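Local coordinates for protein histidinol dehydrogenase (Elizabethkingia anophelis NUHP1, PDB 6AN0) that probably catalyses the zinc- and NAD-dependent oxidation of L-histidinol through L-histidinaldehyde to L-histidine, the last step of histidine biosynthesis, at residues Glu242-Ala247 against Ile321-Leu326; Ala251-Val256 against Gln283-Gln288; Gln271-Thr276 against Arg310-Asp315. One frame throughout, in Å; residues are numbered along the deposited sequence.

Contact 1: residues Glu242-Ala247 against Ile321-Leu326; sequences EVLVIA and IAFSNL
L244 and I246, two residues apart on strand 242-247, reach the same side of the sheet and meet helix 317-327 along one of its flanks. The closest carbon contact is tip to tip: CD1 of I246 lies 3.7 Å from CD1 of I321, the two side chains crossing at about a right angle. I246 gets there with CG1 anti to its carbonyl carbon and an extended end (chi2 -179°), whereas the CB of I321 points away from the strand and a bent chain (chi2 -78°) carries its CD1 back. At the next step L244, with CG anti to the backbone N, straddles S324 with both methyls; its CD2 is 3.7 Å from OG of S324, a van der Waals approach and no hydrogen bond. The hydroxyl, also anti to its backbone N, is laid against a leucine. Strand and helix segments run almost exactly antiparallel, at 172°, with their axes 9.8 Å apart, as in the layered alpha/beta architecture of a parallel sheet covered by helices; this helix leads on to the neighbouring strand 331-335. Looser packing begins at F323, whose ring comes no nearer than 4.3 Å, from CD2 to CD1 of L244, and receives that methyl at its edge. W20 meets the same ring edge-to-face, and L275 also touches it. On the far side of the helix the character changes: N325 points away from the strand, partly exposed, and its amide pairs with the backbone of T347 and K345, while L326 is exposed. By contrast the strand's N-terminal end holds a buried charge, E242, with R26 as its salt-bridge partner and N-H donors from N376 and E330, the latter a predicted proton acceptor; O of E242 is hydrogen-bonded to ND1 of H331, likewise predicted to be catalytic.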
loop_
_atom_site.group_PDB
_atom_site.type_symbol
_atom_site.label_atom_id
_atom_site.label_comp_id
_atom_site.label_asym_id
_atom_site.label_seq_id
_atom_site.Cartn_x
_atom_site.Cartn_y
_atom_site.Cartn_z
ATOM N N GLU A 242 2.482 -14.563 14.809
ATOM C CA GLU A 242 2.055 -15.943 14.606
ATOM C C GLU A 242 3.086 -16.683 13.755
ATOM O O GLU A 242 3.841 -16.072 12.991
ATOM C CB GLU A 242 0.674 -15.978 13.936
ATOM C CG GLU A 242 0.735 -15.268 12.601
ATOM C CD GLU A 242 -0.601 -14.948 11.974
ATOM O OE1 GLU A 242 -0.652 -14.997 10.725
ATOM O OE2 GLU A 242 -1.572 -14.609 12.702
ATOM N N VAL A 243 3.122 -18.002 13.903
ATOM C CA VAL A 243 3.922 -18.848 13.021
ATOM C C VAL A 243 3.114 -20.090 12.671
ATOM O O VAL A 243 2.333 -20.603 13.477
ATOM C CB VAL A 243 5.295 -19.243 13.642
ATOM C CG1 VAL A 243 5.118 -20.165 14.858
ATOM C CG2 VAL A 243 6.198 -19.921 12.601
ATOM N N LEU A 244 3.316 -20.582 11.454
ATOM C CA LEU A 244 2.836 -21.894 11.055
ATOM C C LEU A 244 4.041 -22.688 10.578
ATOM O O LEU A 244 4.840 -22.182 9.783
ATOM C CB LEU A 244 1.765 -21.789 9.962
ATOM C CG LEU A 244 1.042 -23.065 9.513
ATOM C CD1 LEU A 244 -0.365 -22.718 9.040
ATOM C CD2 LEU A 244 1.815 -23.799 8.396
ATOM N N VAL A 245 4.194 -23.900 11.104
ATOM C CA VAL A 245 5.283 -24.803 10.749
ATOM C C VAL A 245 4.692 -26.014 10.046
ATOM O O VAL A 245 3.686 -26.572 10.498
ATOM C CB VAL A 245 6.080 -25.246 11.995
ATOM C CG1 VAL A 245 7.241 -26.180 11.599
ATOM C CG2 VAL A 245 6.564 -24.036 12.780
ATOM N N ILE A 246 5.336 -26.438 8.958
ATOM C CA ILE A 246 5.030 -27.696 8.280
ATOM C C ILE A 246 6.218 -28.634 8.469
ATOM O O ILE A 246 7.355 -28.287 8.116
ATOM C CB ILE A 246 4.741 -27.482 6.787
ATOM C CG1 ILE A 246 3.543 -26.535 6.607
ATOM C CG2 ILE A 246 4.493 -28.823 6.097
ATOM C CD1 ILE A 246 3.165 -26.296 5.123
ATOM N N ALA A 247 5.963 -29.827 9.008
ATOM C CA ALA A 247 7.029 -30.754 9.379
ATOM C C ALA A 247 6.744 -32.155 8.848
ATOM O O ALA A 247 5.652 -32.685 9.060
ATOM C CB ALA A 247 7.189 -30.804 10.907
ATOM N N ILE A 321 0.268 -27.546 2.767
ATOM C CA ILE A 321 0.414 -26.279 2.048
ATOM C C ILE A 321 -0.951 -25.654 1.788
ATOM O O ILE A 321 -1.128 -24.434 1.914
ATOM C CB ILE A 321 1.184 -26.500 0.729
ATOM C CG1 ILE A 321 2.606 -27.021 0.989
ATOM C CG2 ILE A 321 1.210 -25.217 -0.108
ATOM C CD1 ILE A 321 3.576 -25.960 1.417
ATOM N N ALA A 322 -1.934 -26.476 1.397
ATOM C CA ALA A 322 -3.272 -25.953 1.134
ATOM C C ALA A 322 -3.889 -25.377 2.401
ATOM O O ALA A 322 -4.498 -24.304 2.366
ATOM C CB ALA A 322 -4.168 -27.045 0.535
ATOM N N PHE A 323 -3.723 -26.058 3.538
ATOM C CA PHE A 323 -4.149 -25.473 4.810
ATOM C C PHE A 323 -3.419 -24.162 5.073
ATOM O O PHE A 323 -4.035 -23.157 5.459
ATOM C CB PHE A 323 -3.916 -26.463 5.953
ATOM C CG PHE A 323 -4.466 -26.006 7.280
ATOM C CD1 PHE A 323 -5.634 -26.561 7.787
ATOM C CD2 PHE A 323 -3.814 -25.029 8.030
ATOM C CE1 PHE A 323 -6.145 -26.146 9.010
ATOM C CE2 PHE A 323 -4.316 -24.607 9.243
ATOM C CZ PHE A 323 -5.491 -25.171 9.740
ATOM N N SER A 324 -2.094 -24.147 4.868
ATOM C CA SER A 324 -1.325 -22.935 5.138
ATOM C C SER A 324 -1.794 -21.777 4.265
ATOM O O SER A 324 -1.859 -20.627 4.721
ATOM C CB SER A 324 0.171 -23.198 4.916
ATOM O OG SER A 324 0.944 -22.049 5.238
ATOM N N ASN A 325 -2.125 -22.061 3.002
ATOM C CA ASN A 325 -2.562 -21.007 2.092
ATOM C C ASN A 325 -3.910 -20.427 2.516
ATOM O O ASN A 325 -4.160 -19.229 2.327
ATOM C CB ASN A 325 -2.623 -21.541 0.655
ATOM C CG ASN A 325 -1.234 -21.748 0.031
ATOM O OD1 ASN A 325 -0.253 -21.107 0.422
ATOM N ND2 ASN A 325 -1.161 -22.627 -0.971
ATOM N N LEU A 326 -4.775 -21.249 3.111
ATOM C CA LEU A 326 -6.026 -20.743 3.671
ATOM C C LEU A 326 -5.786 -19.929 4.942
ATOM O O LEU A 326 -6.498 -18.950 5.200
ATOM C CB LEU A 326 -6.978 -21.909 3.964
ATOM C CG LEU A 326 -7.496 -22.705 2.761
ATOM C CD1 LEU A 326 -8.428 -23.829 3.206
ATOM C CD2 LEU A 326 -8.195 -21.797 1.781
#

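Contact 2: residues Ala251-Val256 against Gln283-Gln288; sequences ANPEFV and QQTLMQ
P253 lies alongside Q284, the two side chains pointing the same way. Its CG is 3.7 Å from OE1 of Q284, while CB of the same ring sits 3.7 Å from OG1 of T285. The alpha carbons of P253 and T285 are 4.5 Å apart. V256, one turn further on, crosses T285 at about a right angle: CG1, anti to the backbone N (chi1 171°), presses on CG2 of T285 at 3.5 Å, tighter than usual for two carbons. T285 therefore offers its methyl to the valine and its oxygen to the proline, and that oxygen is hydrogen-bonded to O of I281 in its own helix. V256 and T285 both rest on L274 of strand 271-276, so the two helices lie next to each other on one face of the parallel sheet, 253-264 leading into that strand and 279-293 following it. E254 and Q288 cross obliquely at the outer side, their carboxylate and amide planes 54° apart. A bend at chi2 (-75°) folds Q288 across the start of the other helix, bringing its OE1 to 3.7 Å from CG of E254. Helix 253-264 begins here with an N-cap: OD1 of N252 accepts from N of F255 at 3.3 Å, the donor standing above the carbonyl plane, and weakly from N of E254. ND2 of N252 lies over the centre of the F255 ring. V429 and R430 of the second subunit pack on E254 and F255. No hydrogen bond joins the segments. They are held by van der Waals contacts, most of them a carbon against an oxygen, with one tight methyl-methyl pair, and the polar link between the helices lies just beyond, in Q292, whose NE2 donates to O of E254 and OE1 of Q288.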
loop_
_atom_site.group_PDB
_atom_site.type_symbol
_atom_site.label_atom_id
_atom_site.label_comp_id
_atom_site.label_asym_id
_atom_site.label_seq_id
_atom_site.Cartn_x
_atom_site.Cartn_y
_atom_site.Cartn_z
ATOM N N ALA A 251 11.998 -33.480 9.675
ATOM C CA ALA A 251 12.114 -32.374 10.605
ATOM C C ALA A 251 12.746 -32.846 11.913
ATOM O O ALA A 251 12.705 -34.026 12.264
ATOM C CB ALA A 251 10.741 -31.754 10.876
ATOM N N ASN A 252 13.346 -31.898 12.635
ATOM C CA ASN A 252 13.942 -32.179 13.931
ATOM C C ASN A 252 12.969 -31.722 15.007
ATOM O O ASN A 252 12.771 -30.508 15.170
ATOM C CB ASN A 252 15.286 -31.461 14.078
ATOM C CG ASN A 252 16.001 -31.801 15.378
ATOM O OD1 ASN A 252 15.406 -31.786 16.454
ATOM N ND2 ASN A 252 17.295 -32.091 15.283
ATOM N N PRO A 253 12.335 -32.634 15.750
ATOM C CA PRO A 253 11.340 -32.197 16.744
ATOM C C PRO A 253 11.886 -31.226 17.780
ATOM O O PRO A 253 11.138 -30.348 18.235
ATOM C CB PRO A 253 10.879 -33.520 17.375
ATOM C CG PRO A 253 11.064 -34.514 16.275
ATOM C CD PRO A 253 12.331 -34.094 15.571
ATOM N N GLU A 254 13.162 -31.342 18.170
ATOM C CA GLU A 254 13.728 -30.355 19.088
ATOM C C GLU A 254 13.743 -28.970 18.458
ATOM O O GLU A 254 13.443 -27.975 19.127
ATOM C CB GLU A 254 15.143 -30.738 19.517
ATOM C CG GLU A 254 15.700 -29.773 20.577
ATOM C CD GLU A 254 17.161 -30.006 20.897
ATOM O OE1 GLU A 254 17.937 -30.344 19.976
ATOM O OE2 GLU A 254 17.532 -29.846 22.073
ATOM N N PHE A 255 14.102 -28.888 17.171
ATOM C CA PHE A 255 14.128 -27.598 16.480
ATOM C C PHE A 255 12.721 -27.029 16.341
ATOM O O PHE A 255 12.493 -25.836 16.577
ATOM C CB PHE A 255 14.751 -27.729 15.084
ATOM C CG PHE A 255 16.209 -28.105 15.060
ATOM C CD1 PHE A 255 16.921 -28.389 16.216
ATOM C CD2 PHE A 255 16.873 -28.182 13.833
ATOM C CE1 PHE A 255 18.250 -28.737 16.152
ATOM C CE2 PHE A 255 18.203 -28.533 13.765
ATOM C CZ PHE A 255 18.897 -28.818 14.926
ATOM N N VAL A 256 11.768 -27.870 15.929
ATOM C CA VAL A 256 10.402 -27.400 15.706
ATOM C C VAL A 256 9.795 -26.880 17.006
ATOM O O VAL A 256 9.167 -25.815 17.032
ATOM C CB VAL A 256 9.546 -28.522 15.084
ATOM C CG1 VAL A 256 8.073 -28.125 15.061
ATOM C CG2 VAL A 256 10.030 -28.844 13.661
ATOM N N GLN A 283 3.715 -36.011 18.140
ATOM C CA GLN A 283 3.919 -36.418 19.528
ATOM C C GLN A 283 5.325 -36.073 20.017
ATOM O O GLN A 283 5.495 -35.579 21.137
ATOM C CB GLN A 283 3.636 -37.915 19.681
ATOM N N GLN A 284 6.350 -36.322 19.195
ATOM C CA GLN A 284 7.713 -36.001 19.616
ATOM C C GLN A 284 7.902 -34.497 19.789
ATOM O O GLN A 284 8.576 -34.053 20.728
ATOM C CB GLN A 284 8.726 -36.543 18.611
ATOM C CG GLN A 284 8.988 -38.030 18.727
ATOM C CD GLN A 284 10.121 -38.477 17.824
ATOM O OE1 GLN A 284 11.194 -37.871 17.810
ATOM N NE2 GLN A 284 9.884 -39.535 17.055
ATOM N N THR A 285 7.326 -33.701 18.882
ATOM C CA THR A 285 7.453 -32.250 18.971
ATOM C C THR A 285 6.742 -31.707 20.207
ATOM O O THR A 285 7.247 -30.795 20.869
ATOM C CB THR A 285 6.899 -31.597 17.705
ATOM O OG1 THR A 285 7.592 -32.109 16.558
ATOM C CG2 THR A 285 7.077 -30.092 17.756
ATOM N N LEU A 286 5.568 -32.251 20.531
ATOM C CA LEU A 286 4.842 -31.785 21.711
ATOM C C LEU A 286 5.576 -32.148 22.993
ATOM O O LEU A 286 5.566 -31.378 23.964
ATOM C CB LEU A 286 3.432 -32.366 21.722
ATOM C CG LEU A 286 2.494 -31.769 20.676
ATOM C CD1 LEU A 286 1.113 -32.389 20.758
ATOM C CD2 LEU A 286 2.425 -30.276 20.855
ATOM N N MET A 287 6.201 -33.324 23.027
ATOM C CA MET A 287 7.034 -33.677 24.172
ATOM C C MET A 287 8.172 -32.682 24.338
ATOM O O MET A 287 8.487 -32.265 25.459
ATOM C CB MET A 287 7.585 -35.095 24.004
ATOM C CG MET A 287 6.541 -36.198 24.084
ATOM S SD MET A 287 7.214 -37.833 23.704
ATOM C CE MET A 287 8.547 -37.943 24.900
ATOM N N GLN A 288 8.804 -32.291 23.224
ATOM C CA GLN A 288 9.862 -31.290 23.279
ATOM C C GLN A 288 9.321 -29.942 23.741
ATOM O O GLN A 288 9.990 -29.226 24.494
ATOM C CB GLN A 288 10.527 -31.158 21.906
ATOM C CG GLN A 288 11.524 -32.267 21.576
ATOM C CD GLN A 288 12.846 -32.121 22.311
ATOM O OE1 GLN A 288 13.132 -31.081 22.903
ATOM N NE2 GLN A 288 13.662 -33.169 22.271
#

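Contact 3: residues Gln271-Thr276 against Arg310-Asp315; sequences QVILLT and RGIVLD
CG anti to the carbonyl carbon (chi1 -49°) and an extended chain from there to NE send R310 out beside I273, whose CD1, bent round by chi2 -71°, comes to 4.0 Å from CB of R310. Q271, with CG anti to the backbone N, crosses the guanidinium obliquely; its NE2 and NH1 of R310 are both donors and do not bond, but each gives a hydrogen bond to O of Q25, while OE1 of Q271 is hydrogen-bonded to OH of Y327, at the end of helix 317-327. On the same face L275 and I312 lie side by side, CD2 of L275 3.7 Å from CB of I312. The opposite face carries T276, whose OG1 occupies the crowded position between backbone N and carbonyl carbon, touches CG2 of V313 at 3.5 Å and is hydrogen-bonded to O of D278. Behind these side chains runs a parallel pairing within a parallel sheet, 310-313 being next to the outermost strand 10-13. Five backbone hydrogen bonds join the segments, donors coming in turn from one and the other: R310, L274, I312, T276 and L314. The shortest, N of I312 to O of L274, is 2.7 Å and nearly along the carbonyl axis (173°), and the longest, N of R310 to O of V272, is 3.3 Å. CD1 of L314 approaches CD2 of L275.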
loop_
_atom_site.group_PDB
_atom_site.type_symbol
_atom_site.label_atom_id
_atom_site.label_comp_id
_atom_site.label_asym_id
_atom_site.label_seq_id
_atom_site.Cartn_x
_atom_site.Cartn_y
_atom_site.Cartn_z
ATOM N N GLN A 271 -0.184 -16.778 18.282
ATOM C CA GLN A 271 -0.732 -18.079 17.934
ATOM C C GLN A 271 0.299 -18.860 17.140
ATOM O O GLN A 271 0.978 -18.299 16.269
ATOM C CB GLN A 271 -2.022 -17.960 17.107
ATOM C CG GLN A 271 -2.667 -19.316 16.807
ATOM C CD GLN A 271 -3.965 -19.202 16.033
ATOM O OE1 GLN A 271 -4.003 -18.605 14.964
ATOM N NE2 GLN A 271 -5.046 -19.772 16.582
ATOM N N VAL A 272 0.412 -20.153 17.425
ATOM C CA VAL A 272 1.265 -21.012 16.613
ATOM C C VAL A 272 0.441 -22.180 16.085
ATOM O O VAL A 272 -0.488 -22.671 16.738
ATOM C CB VAL A 272 2.520 -21.508 17.376
ATOM C CG1 VAL A 272 3.208 -20.349 18.108
ATOM C CG2 VAL A 272 2.175 -22.637 18.345
ATOM N N ILE A 273 0.787 -22.617 14.874
ATOM C CA ILE A 273 0.129 -23.728 14.203
ATOM C C ILE A 273 1.213 -24.693 13.761
ATOM O O ILE A 273 2.160 -24.284 13.082
ATOM C CB ILE A 273 -0.688 -23.260 12.981
ATOM C CG1 ILE A 273 -1.690 -22.172 13.380
ATOM C CG2 ILE A 273 -1.402 -24.450 12.339
ATOM C CD1 ILE A 273 -2.834 -22.685 14.197
ATOM N N LEU A 274 1.088 -25.961 14.156
ATOM C CA LEU A 274 1.989 -27.019 13.702
ATOM C C LEU A 274 1.208 -28.007 12.841
ATOM O O LEU A 274 0.244 -28.621 13.311
ATOM C CB LEU A 274 2.638 -27.735 14.894
ATOM C CG LEU A 274 3.457 -29.004 14.608
ATOM C CD1 LEU A 274 4.629 -28.710 13.676
ATOM C CD2 LEU A 274 3.956 -29.635 15.907
ATOM N N LEU A 275 1.615 -28.146 11.580
ATOM C CA LEU A 275 1.067 -29.136 10.660
ATOM C C LEU A 275 2.120 -30.214 10.458
ATOM O O LEU A 275 3.271 -29.893 10.145
ATOM C CB LEU A 275 0.707 -28.504 9.308
ATOM C CG LEU A 275 -0.196 -27.267 9.292
ATOM C CD1 LEU A 275 -0.450 -26.845 7.849
ATOM C CD2 LEU A 275 -1.505 -27.546 10.008
ATOM N N THR A 276 1.752 -31.480 10.665
ATOM C CA THR A 276 2.693 -32.574 10.447
ATOM C C THR A 276 2.075 -33.602 9.512
ATOM O O THR A 276 0.848 -33.720 9.423
ATOM C CB THR A 276 3.120 -33.273 11.764
ATOM O OG1 THR A 276 2.022 -34.025 12.292
ATOM C CG2 THR A 276 3.574 -32.271 12.804
ATOM N N ARG A 310 -2.656 -24.843 17.857
ATOM C CA ARG A 310 -3.198 -26.085 17.313
ATOM C C ARG A 310 -2.092 -26.903 16.663
ATOM O O ARG A 310 -1.292 -26.355 15.904
ATOM C CB ARG A 310 -4.296 -25.806 16.270
ATOM C CG ARG A 310 -5.360 -24.819 16.725
ATOM C CD ARG A 310 -6.526 -24.733 15.763
ATOM N NE ARG A 310 -7.601 -23.938 16.346
ATOM C CZ ARG A 310 -7.853 -22.672 16.033
ATOM N NH1 ARG A 310 -7.123 -22.057 15.115
ATOM N NH2 ARG A 310 -8.852 -22.027 16.626
ATOM N N GLY A 311 -2.059 -28.200 16.952
ATOM C CA GLY A 311 -1.274 -29.160 16.185
ATOM C C GLY A 311 -2.196 -30.050 15.365
ATOM O O GLY A 311 -3.150 -30.627 15.893
ATOM N N ILE A 312 -1.903 -30.149 14.069
ATOM C CA ILE A 312 -2.802 -30.799 13.120
ATOM C C ILE A 312 -2.013 -31.797 12.285
ATOM O O ILE A 312 -0.988 -31.442 11.693
ATOM C CB ILE A 312 -3.494 -29.761 12.214
ATOM C CG1 ILE A 312 -4.164 -28.681 13.074
ATOM C CG2 ILE A 312 -4.502 -30.447 11.287
ATOM C CD1 ILE A 312 -4.678 -27.490 12.298
ATOM N N VAL A 313 -2.500 -33.033 12.217
ATOM C CA VAL A 313 -1.930 -34.050 11.337
ATOM C C VAL A 313 -2.728 -34.084 10.041
ATOM O O VAL A 313 -3.956 -34.226 10.056
ATOM C CB VAL A 313 -1.907 -35.435 12.005
ATOM C CG1 VAL A 313 -1.367 -36.462 11.026
ATOM C CG2 VAL A 313 -1.053 -35.398 13.251
ATOM N N LEU A 314 -2.028 -33.946 8.921
ATOM C CA LEU A 314 -2.606 -34.017 7.587
ATOM C C LEU A 314 -1.749 -34.955 6.747
ATOM O O LEU A 314 -0.525 -34.978 6.895
ATOM C CB LEU A 314 -2.678 -32.611 6.950
ATOM C CG LEU A 314 -3.586 -31.603 7.666
ATOM C CD1 LEU A 314 -3.373 -30.161 7.164
ATOM C CD2 LEU A 314 -5.057 -32.020 7.548
ATOM N N ASP A 315 -2.380 -35.716 5.856
ATOM C CA ASP A 315 -1.730 -36.902 5.308
ATOM C C ASP A 315 -0.847 -36.625 4.090
ATOM O O ASP A 315 -0.437 -37.576 3.422
ATOM C CB ASP A 315 -2.773 -37.981 4.979
ATOM C CG ASP A 315 -3.798 -37.536 3.953
ATOM O OD1 ASP A 315 -3.630 -36.466 3.332
ATOM O OD2 ASP A 315 -4.789 -38.276 3.770
#

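Overall arrangement
All three contacts belong to one layered unit built on the parallel sheet. Contact 3 pairs strand 271-276 with its neighbour 310-313, and strand 242-247 of contact 1 flanks it on the other edge, N of L275 lying 2.8 Å from O of V245, a probable hydrogen bond; the two centres are about 8 Å apart. Contact 2 covers the face opposite helix 317-327: CG1 of V256 reaches CD1 of L274 at 3.8 Å, and contacts 1 and 2 lie about 17 Å apart between centres. Towards the zinc, the side chain of V272 is about 10 Å from the bound ion, and that of L244 about 7 Å from that of H331, a predicted catalytic residue.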